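Local coordinates for SJCHGC06286 protein (PDB 3QBR) that probably regulates apoptosis by binding BH domains, the chain being a C-terminally truncated piece of a membrane-associated Bcl-2 family protein, at residues A[63-75]-A[121-133]. Numbering follows the deposited sequence.
Sequences HSLLQLVGDFNQR and RIVAMFAFLRILV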
loop_
_atom_site.group_PDB
_atom_site.type_symbol
_atom_site.label_atom_id
_atom_site.label_comp_id
_atom_site.label_asym_id
_atom_site.label_seq_id
_atom_site.Cartn_x
_atom_site.Cartn_y
_atom_site.Cartn_z
ATOM N N HIS A 63 -6.410 5.978 -10.984
ATOM C CA HIS A 63 -7.495 5.200 -11.588
ATOM C C HIS A 63 -7.124 3.715 -11.786
ATOM O O HIS A 63 -7.873 2.808 -11.388
ATOM C CB HIS A 63 -7.947 5.809 -12.920
ATOM C CG HIS A 63 -8.698 7.096 -12.777
ATOM N ND1 HIS A 63 -9.511 7.377 -11.696
ATOM C CD2 HIS A 63 -8.775 8.184 -13.588
ATOM C CE1 HIS A 63 -10.041 8.579 -11.838
ATOM N NE2 HIS A 63 -9.612 9.088 -12.982
ATOM N N SER A 64 -5.967 3.477 -12.399
ATOM C CA SER A 64 -5.463 2.131 -12.575
ATOM C C SER A 64 -5.409 1.435 -11.243
ATOM O O SER A 64 -5.856 0.300 -11.120
ATOM C CB SER A 64 -4.069 2.135 -13.202
ATOM O OG SER A 64 -4.150 2.454 -14.573
ATOM N N LEU A 65 -4.857 2.105 -10.242
ATOM C CA LEU A 65 -4.689 1.461 -8.942
ATOM C C LEU A 65 -6.021 1.088 -8.302
ATOM O O LEU A 65 -6.111 0.098 -7.579
ATOM C CB LEU A 65 -3.910 2.354 -7.997
ATOM C CG LEU A 65 -2.416 2.206 -8.069
ATOM C CD1 LEU A 65 -1.838 3.250 -7.154
ATOM C CD2 LEU A 65 -2.023 0.781 -7.630
ATOM N N LEU A 66 -7.046 1.900 -8.548
ATOM C CA LEU A 66 -8.361 1.635 -7.979
ATOM C C LEU A 66 -8.910 0.395 -8.654
ATOM O O LEU A 66 -9.433 -0.507 -7.999
ATOM C CB LEU A 66 -9.333 2.827 -8.126
ATOM C CG LEU A 66 -9.089 4.048 -7.218
ATOM C CD1 LEU A 66 -9.825 5.256 -7.738
ATOM C CD2 LEU A 66 -9.469 3.810 -5.789
ATOM N N GLN A 67 -8.777 0.338 -9.968
ATOM C CA GLN A 67 -9.219 -0.853 -10.659
ATOM C C GLN A 67 -8.481 -2.100 -10.140
ATOM O O GLN A 67 -9.110 -3.095 -9.804
ATOM C CB GLN A 67 -9.046 -0.687 -12.152
ATOM C CG GLN A 67 -9.436 -1.928 -12.944
ATOM C CD GLN A 67 -8.831 -1.895 -14.326
ATOM O OE1 GLN A 67 -9.229 -1.083 -15.157
ATOM N NE2 GLN A 67 -7.826 -2.748 -14.566
ATOM N N LEU A 68 -7.160 -2.004 -10.023
ATOM C CA LEU A 68 -6.293 -3.130 -9.693
ATOM C C LEU A 68 -6.336 -3.536 -8.218
ATOM O O LEU A 68 -6.175 -4.709 -7.902
ATOM C CB LEU A 68 -4.843 -2.821 -10.102
ATOM C CG LEU A 68 -4.506 -2.699 -11.595
ATOM C CD1 LEU A 68 -3.110 -2.106 -11.787
ATOM C CD2 LEU A 68 -4.600 -4.028 -12.310
ATOM N N VAL A 69 -6.502 -2.575 -7.315
ATOM C CA VAL A 69 -6.699 -2.870 -5.899
ATOM C C VAL A 69 -8.120 -3.437 -5.738
ATOM O O VAL A 69 -8.424 -4.189 -4.805
ATOM C CB VAL A 69 -6.496 -1.617 -5.052
ATOM C CG1 VAL A 69 -7.009 -1.826 -3.617
ATOM C CG2 VAL A 69 -5.020 -1.247 -5.032
ATOM N N GLY A 70 -8.989 -3.094 -6.684
ATOM C CA GLY A 70 -10.313 -3.679 -6.715
ATOM C C GLY A 70 -10.200 -5.163 -7.032
ATOM O O GLY A 70 -10.824 -5.997 -6.363
ATOM N N ASP A 71 -9.403 -5.484 -8.058
ATOM C CA ASP A 71 -9.116 -6.867 -8.413
ATOM C C ASP A 71 -8.612 -7.571 -7.179
ATOM O O ASP A 71 -9.077 -8.662 -6.847
ATOM C CB ASP A 71 -8.055 -6.955 -9.510
ATOM C CG ASP A 71 -8.573 -6.516 -10.883
ATOM O OD1 ASP A 71 -9.796 -6.612 -11.145
ATOM O OD2 ASP A 71 -7.735 -6.086 -11.710
ATOM N N PHE A 72 -7.671 -6.934 -6.487
ATOM C CA PHE A 72 -7.062 -7.537 -5.307
ATOM C C PHE A 72 -8.073 -7.783 -4.194
ATOM O O PHE A 72 -8.079 -8.849 -3.594
ATOM C CB PHE A 72 -5.894 -6.680 -4.789
ATOM C CG PHE A 72 -5.268 -7.194 -3.529
ATOM C CD1 PHE A 72 -4.021 -7.786 -3.557
ATOM C CD2 PHE A 72 -5.906 -7.055 -2.315
ATOM C CE1 PHE A 72 -3.419 -8.258 -2.399
ATOM C CE2 PHE A 72 -5.306 -7.522 -1.130
ATOM C CZ PHE A 72 -4.060 -8.118 -1.177
ATOM N N ASN A 73 -8.919 -6.796 -3.901
ATOM C CA ASN A 73 -9.820 -6.912 -2.757
ATOM C C ASN A 73 -10.790 -8.050 -2.981
ATOM O O ASN A 73 -10.951 -8.936 -2.150
ATOM C CB ASN A 73 -10.593 -5.606 -2.524
ATOM C CG ASN A 73 -9.769 -4.560 -1.786
ATOM O OD1 ASN A 73 -8.769 -4.870 -1.147
ATOM N ND2 ASN A 73 -10.188 -3.308 -1.886
ATOM N N GLN A 74 -11.424 -8.011 -4.133
ATOM C CA GLN A 74 -12.390 -9.021 -4.524
ATOM C C GLN A 74 -11.844 -10.473 -4.363
ATOM O O GLN A 74 -12.566 -11.361 -3.907
ATOM C CB GLN A 74 -12.923 -8.681 -5.926
ATOM C CG GLN A 74 -13.624 -9.778 -6.636
ATOM C CD GLN A 74 -12.653 -10.757 -7.256
ATOM O OE1 GLN A 74 -11.697 -10.366 -7.947
ATOM N NE2 GLN A 74 -12.894 -12.046 -7.017
ATOM N N ARG A 75 -10.565 -10.694 -4.665
ATOM C CA ARG A 75 -9.925 -12.004 -4.440
ATOM C C ARG A 75 -9.566 -12.306 -2.979
ATOM O O ARG A 75 -9.606 -13.453 -2.560
ATOM C CB ARG A 75 -8.666 -12.178 -5.318
ATOM C CG ARG A 75 -8.968 -12.155 -6.801
ATOM C CD ARG A 75 -7.731 -11.941 -7.680
ATOM N NE ARG A 75 -8.105 -11.365 -8.979
ATOM C CZ ARG A 75 -7.453 -11.560 -10.124
ATOM N NH1 ARG A 75 -6.388 -12.343 -10.163
ATOM N NH2 ARG A 75 -7.884 -10.984 -11.241
ATOM N N ARG A 121 2.542 -7.507 -7.624
ATOM C CA ARG A 121 3.012 -7.499 -6.252
ATOM C C ARG A 121 3.057 -6.077 -5.694
ATOM O O ARG A 121 2.912 -5.870 -4.476
ATOM C CB ARG A 121 4.411 -8.133 -6.163
ATOM C CG ARG A 121 4.406 -9.652 -6.142
ATOM C CD ARG A 121 5.783 -10.255 -6.519
ATOM N NE ARG A 121 5.655 -11.695 -6.697
ATOM C CZ ARG A 121 6.136 -12.609 -5.864
ATOM N NH1 ARG A 121 6.841 -12.251 -4.795
ATOM N NH2 ARG A 121 5.912 -13.893 -6.114
ATOM N N ILE A 122 3.278 -5.103 -6.577
ATOM C CA ILE A 122 3.294 -3.711 -6.147
ATOM C C ILE A 122 1.865 -3.286 -5.753
ATOM O O ILE A 122 1.631 -2.784 -4.646
ATOM C CB ILE A 122 3.973 -2.806 -7.211
ATOM C CG1 ILE A 122 5.491 -3.002 -7.147
ATOM C CG2 ILE A 122 3.633 -1.350 -7.001
ATOM C CD1 ILE A 122 6.241 -2.557 -8.406
ATOM N N VAL A 123 0.920 -3.544 -6.649
ATOM C CA VAL A 123 -0.505 -3.427 -6.359
ATOM C C VAL A 123 -0.863 -3.980 -4.992
ATOM O O VAL A 123 -1.553 -3.338 -4.190
ATOM C CB VAL A 123 -1.339 -4.195 -7.388
ATOM C CG1 VAL A 123 -2.714 -4.433 -6.839
ATOM C CG2 VAL A 123 -1.400 -3.438 -8.703
ATOM N N ALA A 124 -0.394 -5.189 -4.728
ATOM C CA ALA A 124 -0.663 -5.823 -3.452
ATOM C C ALA A 124 -0.144 -4.982 -2.283
ATOM O O ALA A 124 -0.718 -4.999 -1.210
ATOM C CB ALA A 124 -0.068 -7.230 -3.430
ATOM N N MET A 125 0.943 -4.250 -2.480
ATOM C CA MET A 125 1.467 -3.362 -1.430
ATOM C C MET A 125 0.521 -2.174 -1.138
ATOM O O MET A 125 0.308 -1.812 0.019
ATOM C CB MET A 125 2.857 -2.850 -1.818
ATOM C CG MET A 125 3.447 -1.823 -0.875
ATOM S SD MET A 125 4.992 -1.078 -1.449
ATOM C CE MET A 125 4.548 -0.570 -3.097
ATOM N N PHE A 126 -0.050 -1.576 -2.182
ATOM C CA PHE A 126 -1.040 -0.529 -1.974
ATOM C C PHE A 126 -2.333 -1.055 -1.363
ATOM O O PHE A 126 -2.932 -0.385 -0.516
ATOM C CB PHE A 126 -1.370 0.217 -3.271
ATOM C CG PHE A 126 -0.243 1.088 -3.781
ATOM C CD1 PHE A 126 -0.160 2.431 -3.414
ATOM C CD2 PHE A 126 0.733 0.568 -4.632
ATOM C CE1 PHE A 126 0.886 3.260 -3.888
ATOM C CE2 PHE A 126 1.780 1.380 -5.108
ATOM C CZ PHE A 126 1.856 2.738 -4.736
ATOM N N ALA A 127 -2.787 -2.230 -1.795
ATOM C CA ALA A 127 -4.078 -2.715 -1.313
ATOM C C ALA A 127 -3.975 -3.055 0.173
ATOM O O ALA A 127 -4.902 -2.786 0.970
ATOM C CB ALA A 127 -4.558 -3.895 -2.118
ATOM N N PHE A 128 -2.816 -3.597 0.544
ATOM C CA PHE A 128 -2.555 -3.962 1.923
ATOM C C PHE A 128 -2.339 -2.763 2.822
ATOM O O PHE A 128 -2.867 -2.712 3.934
ATOM C CB PHE A 128 -1.322 -4.845 2.009
ATOM C CG PHE A 128 -1.084 -5.439 3.372
ATOM C CD1 PHE A 128 -2.027 -6.260 3.962
ATOM C CD2 PHE A 128 0.110 -5.227 4.029
ATOM C CE1 PHE A 128 -1.786 -6.833 5.214
ATOM C CE2 PHE A 128 0.364 -5.810 5.271
ATOM C CZ PHE A 128 -0.588 -6.603 5.862
ATOM N N LEU A 129 -1.515 -1.825 2.366
ATOM C CA LEU A 129 -1.298 -0.565 3.095
ATOM C C LEU A 129 -2.641 0.139 3.375
ATOM O O LEU A 129 -2.884 0.612 4.481
ATOM C CB LEU A 129 -0.358 0.342 2.305
ATOM C CG LEU A 129 -0.115 1.782 2.758
ATOM C CD1 LEU A 129 0.749 1.881 4.041
ATOM C CD2 LEU A 129 0.525 2.544 1.588
ATOM N N ARG A 130 -3.525 0.150 2.381
ATOM C CA ARG A 130 -4.888 0.669 2.547
ATOM C C ARG A 130 -5.628 0.002 3.696
ATOM O O ARG A 130 -6.279 0.660 4.514
ATOM C CB ARG A 130 -5.696 0.440 1.274
ATOM C CG ARG A 130 -6.995 1.168 1.265
ATOM C CD ARG A 130 -7.787 0.906 -0.013
ATOM N NE ARG A 130 -8.645 -0.237 0.242
ATOM C CZ ARG A 130 -9.952 -0.162 0.441
ATOM N NH1 ARG A 130 -10.575 1.006 0.361
ATOM N NH2 ARG A 130 -10.640 -1.263 0.695
ATOM N N ILE A 131 -5.525 -1.321 3.733
ATOM C CA ILE A 131 -6.249 -2.144 4.683
ATOM C C ILE A 131 -5.750 -1.845 6.089
ATOM O O ILE A 131 -6.540 -1.660 7.007
ATOM C CB ILE A 131 -6.106 -3.642 4.302
ATOM C CG1 ILE A 131 -7.179 -4.008 3.279
ATOM C CG2 ILE A 131 -6.168 -4.543 5.527
ATOM C CD1 ILE A 131 -6.792 -5.159 2.371
ATOM N N LEU A 132 -4.437 -1.760 6.238
ATOM C CA LEU A 132 -3.832 -1.385 7.508
ATOM C C LEU A 132 -4.266 -0.003 7.951
ATOM O O LEU A 132 -4.655 0.186 9.107
ATOM C CB LEU A 132 -2.305 -1.415 7.403
ATOM C CG LEU A 132 -1.689 -2.799 7.148
ATOM C CD1 LEU A 132 -0.182 -2.801 7.287
ATOM C CD2 LEU A 132 -2.276 -3.796 8.120
ATOM N N VAL A 133 -4.172 0.962 7.028
ATOM C CA VAL A 133 -4.476 2.364 7.309
ATOM C C VAL A 133 -5.941 2.525 7.745
ATOM O O VAL A 133 -6.241 3.154 8.764
ATOM C CB VAL A 133 -4.130 3.288 6.096
ATOM C CG1 VAL A 133 -4.939 4.648 6.146
ATOM C CG2 VAL A 133 -2.605 3.505 6.012
HETATM O O HOH W 1 -7.331 -2.776 -0.164
#
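Each of the rings of Phe72 and Phe126 takes a methyl group from the other helix on one face. Ala127 CB lies over the Phe72 ring toward its rim, 3.8 Å from the centroid, while Leu65 CD1 stands over the centre of the Phe126 ring; both are CH-pi contacts. Phe72 has its CG trans to the backbone N (chi1 177°), which lays the ring against helix 119-137, where CE1 also meets Ala124 CB. Within its own helix, Ile122 CG2 sits at the edge of the Phe126 ring.

Where the helices come nearest, Val69 sets CG1 3.5 Å from Ala127 CB, and the small alanine lets the two backbones approach. Val123 straddles Leu68: its CG1 is 3.6 Å from Leu68 O, and its CG2 touches CB and CD1 of the leucine.

At the partly exposed end, one water joins the helices. It donates to Asn73 OD1 and to Ala127 O, at 2.7 Å each, and accepts from Arg130 NE at the edge of the guanidinium. The amide and guanidinium planes are turned 46° apart, and the water supplies the polar link between these side chains.

The axes of segments 63-75 and 121-133 pass 9.1 Å apart at their closest approach and cross at -77°; their parent helices, 58-79 and 119-137, belong to the all-helical Bcl-2 fold. Helix 17-31 closes one flank, with Phe28 against Val69 and Arg130 and Cys25 against Phe126. Leu68 and Phe72 also pack on a chain of another protein, while helices 99-113 and 142-159 cover Met125, Leu129 and Leu132.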